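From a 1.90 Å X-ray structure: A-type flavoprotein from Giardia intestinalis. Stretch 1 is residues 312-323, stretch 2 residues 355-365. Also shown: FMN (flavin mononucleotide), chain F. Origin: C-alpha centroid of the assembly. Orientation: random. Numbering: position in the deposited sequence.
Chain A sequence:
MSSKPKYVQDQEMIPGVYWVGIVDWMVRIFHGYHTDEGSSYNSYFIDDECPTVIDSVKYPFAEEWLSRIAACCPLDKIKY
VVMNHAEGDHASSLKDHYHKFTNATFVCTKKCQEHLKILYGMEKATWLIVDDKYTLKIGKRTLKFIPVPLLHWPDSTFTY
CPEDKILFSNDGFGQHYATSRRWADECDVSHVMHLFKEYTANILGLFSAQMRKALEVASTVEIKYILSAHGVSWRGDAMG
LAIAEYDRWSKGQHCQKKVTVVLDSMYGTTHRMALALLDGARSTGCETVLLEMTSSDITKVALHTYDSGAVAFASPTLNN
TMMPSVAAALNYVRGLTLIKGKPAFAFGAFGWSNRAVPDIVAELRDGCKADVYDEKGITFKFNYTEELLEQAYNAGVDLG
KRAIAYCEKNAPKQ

Stretch 1, residues 312-323: AFASPTLNNTMM
Stretch 2, residues 355-365: RAVPDIVAELR

Residues 312-314 finish a β-strand, and the chain then runs as loop to Met 323, at the N-cap position of the next helix. The second stretch opens with Arg 355 as N-cap and continues as a helix from Ala 356 that runs on past Arg 365, widening to a pi-type turn at 363-365. Strand and helix axes come within 8.9 Å, their directions 144° apart, and 610 Å² is buried in all.

At the start of the helix the backbones come close. The loop folds back through a type I' turn from Leu 318 to Thr 321, closed by Leu 318 N to Thr 321 O (2.9 Å) and Thr 321 N to Leu 318 O (3.1 Å), with Asn 319 (phi/psi 50/52°) and Asn 320 (70/16°) at its corners. This folding leaves a backbone hollow that the methyl of Ala 356 fills: its CB lies 3.4 Å from Pro 316 O, 3.5 Å from Ser 315 O, 3.6 Å from Thr 321 O and 3.7 Å from Met 322 CA. The CA atoms of Met 322 and Ala 356 are accordingly just 4.1 Å apart.

Thr 317 (chi1 m) supplies the polar anchor. Thr 317 OG1 accepts hydrogen bonds from Arg 355 N and Ala 356 N, both 3.0 Å, satisfying amides that the first helical turn leaves free. One turn on, Thr 321 OG1 (chi1 t) donates to Asp 359 OD2 at 2.8 Å, and water 2 donates to that OD2 (2.5 Å) and to Asn 320 O (2.7 Å). The same carbonyl lies over one face of the Arg 355 guanidinium.

Farther along the helix the contact is mostly apolar. Met 322 (p, t, p) lays its CE 3.6 Å from Asp 359 C and 3.8 Å from Ile 360 CG1. Ile 360 (m, t) reaches the strand's end, CD1 3.9 Å from Ala 314 C and CG2 3.8 Å from Phe 313 CB. Leu 364 (m, t) sets CD2 4.0 Å from CD1 of Phe 313 (chi1 m), meeting the ring obliquely.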

# COMPACT_ATOMS: atom_id res chain seq x y z
N ALA A 312 22.97 -13.20 1.08
CA ALA A 312 23.56 -12.22 0.16
C ALA A 312 22.72 -10.94 0.14
O ALA A 312 21.48 -10.99 0.24
CB ALA A 312 23.69 -12.82 -1.26
N PHE A 313 23.40 -9.79 0.05
CA PHE A 313 22.74 -8.51 -0.11
C PHE A 313 23.23 -7.84 -1.39
O PHE A 313 24.44 -7.84 -1.71
CB PHE A 313 23.01 -7.60 1.07
CG PHE A 313 22.14 -7.90 2.28
CD1 PHE A 313 22.37 -9.06 3.05
CD2 PHE A 313 21.11 -7.05 2.63
CE1 PHE A 313 21.58 -9.36 4.17
CE2 PHE A 313 20.32 -7.33 3.79
CZ PHE A 313 20.55 -8.49 4.54
N ALA A 314 22.29 -7.23 -2.11
CA ALA A 314 22.62 -6.71 -3.42
C ALA A 314 21.86 -5.43 -3.70
O ALA A 314 20.74 -5.26 -3.24
CB ALA A 314 22.32 -7.73 -4.49
N SER A 315 22.49 -4.55 -4.46
CA SER A 315 21.87 -3.30 -4.90
C SER A 315 22.67 -2.73 -6.07
O SER A 315 23.91 -2.81 -6.06
CB SER A 315 21.89 -2.27 -3.75
OG SER A 315 21.49 -0.99 -4.18
N PRO A 316 21.98 -2.10 -7.05
CA PRO A 316 22.74 -1.21 -7.94
C PRO A 316 23.23 0.02 -7.20
O PRO A 316 22.74 0.35 -6.10
CB PRO A 316 21.71 -0.84 -9.03
CG PRO A 316 20.39 -0.99 -8.38
CD PRO A 316 20.57 -2.20 -7.44
N THR A 317 24.22 0.70 -7.79
CA THR A 317 24.66 1.98 -7.26
C THR A 317 23.61 3.04 -7.62
O THR A 317 23.24 3.22 -8.79
CB THR A 317 26.07 2.36 -7.77
OG1 THR A 317 27.04 1.43 -7.24
CG2 THR A 317 26.46 3.76 -7.29
N LEU A 318 23.10 3.70 -6.58
CA LEU A 318 22.19 4.81 -6.76
C LEU A 318 22.82 6.01 -6.05
O LEU A 318 23.00 5.97 -4.82
CB LEU A 318 20.82 4.48 -6.15
CG LEU A 318 19.72 5.57 -6.22
CD1 LEU A 318 19.42 6.00 -7.67
CD2 LEU A 318 18.44 5.07 -5.52
N ASN A 319 23.16 7.04 -6.83
CA ASN A 319 23.73 8.29 -6.31
C ASN A 319 24.89 8.01 -5.37
O ASN A 319 24.89 8.49 -4.23
CB ASN A 319 22.65 9.13 -5.59
CG ASN A 319 21.43 9.39 -6.49
OD1 ASN A 319 21.58 9.61 -7.68
ND2 ASN A 319 20.24 9.34 -5.91
N ASN A 320 25.84 7.21 -5.86
CA ASN A 320 27.12 6.94 -5.17
C ASN A 320 27.01 6.09 -3.92
O ASN A 320 27.95 6.04 -3.13
CB ASN A 320 27.86 8.25 -4.86
CG ASN A 320 28.18 9.05 -6.11
OD1 ASN A 320 28.79 8.53 -7.04
ND2 ASN A 320 27.76 10.33 -6.13
N THR A 321 25.88 5.42 -3.74
CA THR A 321 25.74 4.50 -2.62
C THR A 321 24.77 3.36 -2.95
O THR A 321 24.44 3.16 -4.11
CB THR A 321 25.39 5.26 -1.30
OG1 THR A 321 25.41 4.34 -0.20
CG2 THR A 321 24.03 6.00 -1.38
N MET A 322 24.36 2.59 -1.94
CA MET A 322 23.36 1.53 -2.14
C MET A 322 21.96 2.15 -2.13
O MET A 322 21.77 3.26 -1.67
CB MET A 322 23.46 0.46 -1.04
CG MET A 322 23.05 1.01 0.34
SD MET A 322 23.18 -0.21 1.66
CE MET A 322 24.96 -0.15 2.04
N MET A 323 20.98 1.41 -2.64
CA MET A 323 19.60 1.90 -2.62
C MET A 323 19.13 2.06 -1.16
O MET A 323 19.52 1.24 -0.30
CB MET A 323 18.68 0.97 -3.41
CG MET A 323 18.97 1.04 -4.94
SD MET A 323 17.85 0.01 -5.92
CE MET A 323 16.33 0.97 -5.78
N ARG A 355 29.87 1.79 -6.20
CA ARG A 355 29.81 2.25 -4.80
C ARG A 355 28.91 1.42 -3.88
O ARG A 355 29.21 1.29 -2.69
CB ARG A 355 29.41 3.74 -4.70
CG ARG A 355 30.43 4.70 -5.40
CD ARG A 355 31.78 4.80 -4.62
NE ARG A 355 31.59 5.42 -3.32
CZ ARG A 355 31.50 6.74 -3.08
NH1 ARG A 355 31.61 7.63 -4.07
NH2 ARG A 355 31.29 7.16 -1.85
N ALA A 356 27.84 0.87 -4.43
CA ALA A 356 26.87 0.13 -3.60
C ALA A 356 27.51 -1.12 -2.97
O ALA A 356 27.38 -1.36 -1.78
CB ALA A 356 25.65 -0.25 -4.42
N VAL A 357 28.21 -1.90 -3.79
CA VAL A 357 28.79 -3.16 -3.32
C VAL A 357 29.87 -2.95 -2.22
O VAL A 357 29.78 -3.59 -1.17
CB VAL A 357 29.26 -4.04 -4.48
CG1 VAL A 357 30.05 -5.27 -3.97
CG2 VAL A 357 28.03 -4.47 -5.31
N PRO A 358 30.87 -2.06 -2.44
CA PRO A 358 31.74 -1.67 -1.33
C PRO A 358 31.02 -1.22 -0.07
O PRO A 358 31.45 -1.61 1.03
CB PRO A 358 32.57 -0.50 -1.94
CG PRO A 358 32.67 -0.91 -3.39
CD PRO A 358 31.27 -1.39 -3.70
N ASP A 359 29.96 -0.41 -0.21
CA ASP A 359 29.19 0.05 0.95
C ASP A 359 28.45 -1.12 1.61
O ASP A 359 28.42 -1.19 2.83
CB ASP A 359 28.17 1.14 0.59
CG ASP A 359 28.81 2.50 0.33
OD1 ASP A 359 30.04 2.65 0.55
OD2 ASP A 359 28.08 3.42 -0.08
N ILE A 360 27.90 -2.04 0.82
CA ILE A 360 27.24 -3.22 1.39
C ILE A 360 28.26 -4.12 2.14
O ILE A 360 28.02 -4.55 3.26
CB ILE A 360 26.52 -4.03 0.33
CG1 ILE A 360 25.30 -3.24 -0.20
CG2 ILE A 360 26.08 -5.35 0.92
CD1 ILE A 360 24.69 -3.88 -1.48
N VAL A 361 29.39 -4.37 1.50
CA VAL A 361 30.47 -5.17 2.12
C VAL A 361 30.90 -4.57 3.48
O VAL A 361 31.01 -5.29 4.47
CB VAL A 361 31.70 -5.34 1.17
CG1 VAL A 361 33.01 -5.71 1.95
CG2 VAL A 361 31.40 -6.38 0.02
N ALA A 362 31.13 -3.26 3.51
CA ALA A 362 31.57 -2.60 4.74
C ALA A 362 30.51 -2.74 5.83
O ALA A 362 30.82 -3.03 7.01
CB ALA A 362 31.89 -1.13 4.48
N GLU A 363 29.23 -2.57 5.44
CA GLU A 363 28.16 -2.68 6.40
C GLU A 363 28.02 -4.12 6.90
O GLU A 363 27.85 -4.35 8.10
CB GLU A 363 26.85 -2.11 5.82
CG GLU A 363 25.62 -2.30 6.71
CD GLU A 363 25.68 -1.60 8.06
OE1 GLU A 363 26.44 -0.62 8.24
OE2 GLU A 363 24.92 -2.04 8.96
N LEU A 364 28.10 -5.09 5.99
CA LEU A 364 28.03 -6.52 6.39
C LEU A 364 29.17 -6.91 7.35
O LEU A 364 28.96 -7.62 8.34
CB LEU A 364 28.08 -7.43 5.17
CG LEU A 364 26.84 -7.44 4.28
CD1 LEU A 364 27.22 -8.21 3.02
CD2 LEU A 364 25.69 -8.15 4.99
N ARG A 365 30.36 -6.43 7.03
CA ARG A 365 31.58 -6.82 7.75
C ARG A 365 31.70 -6.07 9.08
O ARG A 365 31.88 -6.70 10.12
CB ARG A 365 32.79 -6.58 6.85
CG ARG A 365 34.15 -7.01 7.44
CD ARG A 365 35.29 -6.47 6.58
NE ARG A 365 35.28 -5.01 6.60
CZ ARG A 365 35.57 -4.21 5.57
NH1 ARG A 365 35.88 -4.68 4.37
NH2 ARG A 365 35.49 -2.91 5.76
N1 FMN F . 25.61 4.33 -11.42
C2 FMN F . 26.74 4.69 -10.75
O2 FMN F . 27.80 4.09 -10.98
N3 FMN F . 26.71 5.75 -9.86
C4 FMN F . 25.53 6.42 -9.58
O4 FMN F . 25.55 7.26 -8.68
C4A FMN F . 24.35 6.05 -10.25
N5 FMN F . 23.15 6.71 -10.05
C5A FMN F . 22.02 6.30 -10.76
C6 FMN F . 20.80 6.96 -10.57
C7 FMN F . 19.65 6.56 -11.27
C7M FMN F . 18.42 7.42 -11.17
C8 FMN F . 19.71 5.50 -12.18
C8M FMN F . 18.48 4.97 -12.87
C9 FMN F . 20.93 4.85 -12.37
C9A FMN F . 22.09 5.24 -11.67
N10 FMN F . 23.30 4.58 -11.87
C10 FMN F . 24.42 5.00 -11.19
C1' FMN F . 23.43 3.44 -12.83
C2' FMN F . 22.85 2.14 -12.27
O2' FMN F . 23.61 1.64 -11.17
C3' FMN F . 22.77 1.19 -13.47
O3' FMN F . 21.68 1.62 -14.27
C4' FMN F . 22.55 -0.27 -13.12
O4' FMN F . 22.74 -1.07 -14.27
C5' FMN F . 21.14 -0.52 -12.59
O5' FMN F . 21.07 -1.84 -12.07
P FMN F . 19.67 -2.59 -12.10
O1P FMN F . 19.82 -3.77 -11.15
O2P FMN F . 18.62 -1.62 -11.63
O3P FMN F . 19.32 -3.07 -13.50
O HOH W 1 27.95 -1.31 -7.06
O HOH W 2 28.73 5.76 -0.56
O HOH W 3 31.80 7.64 -6.76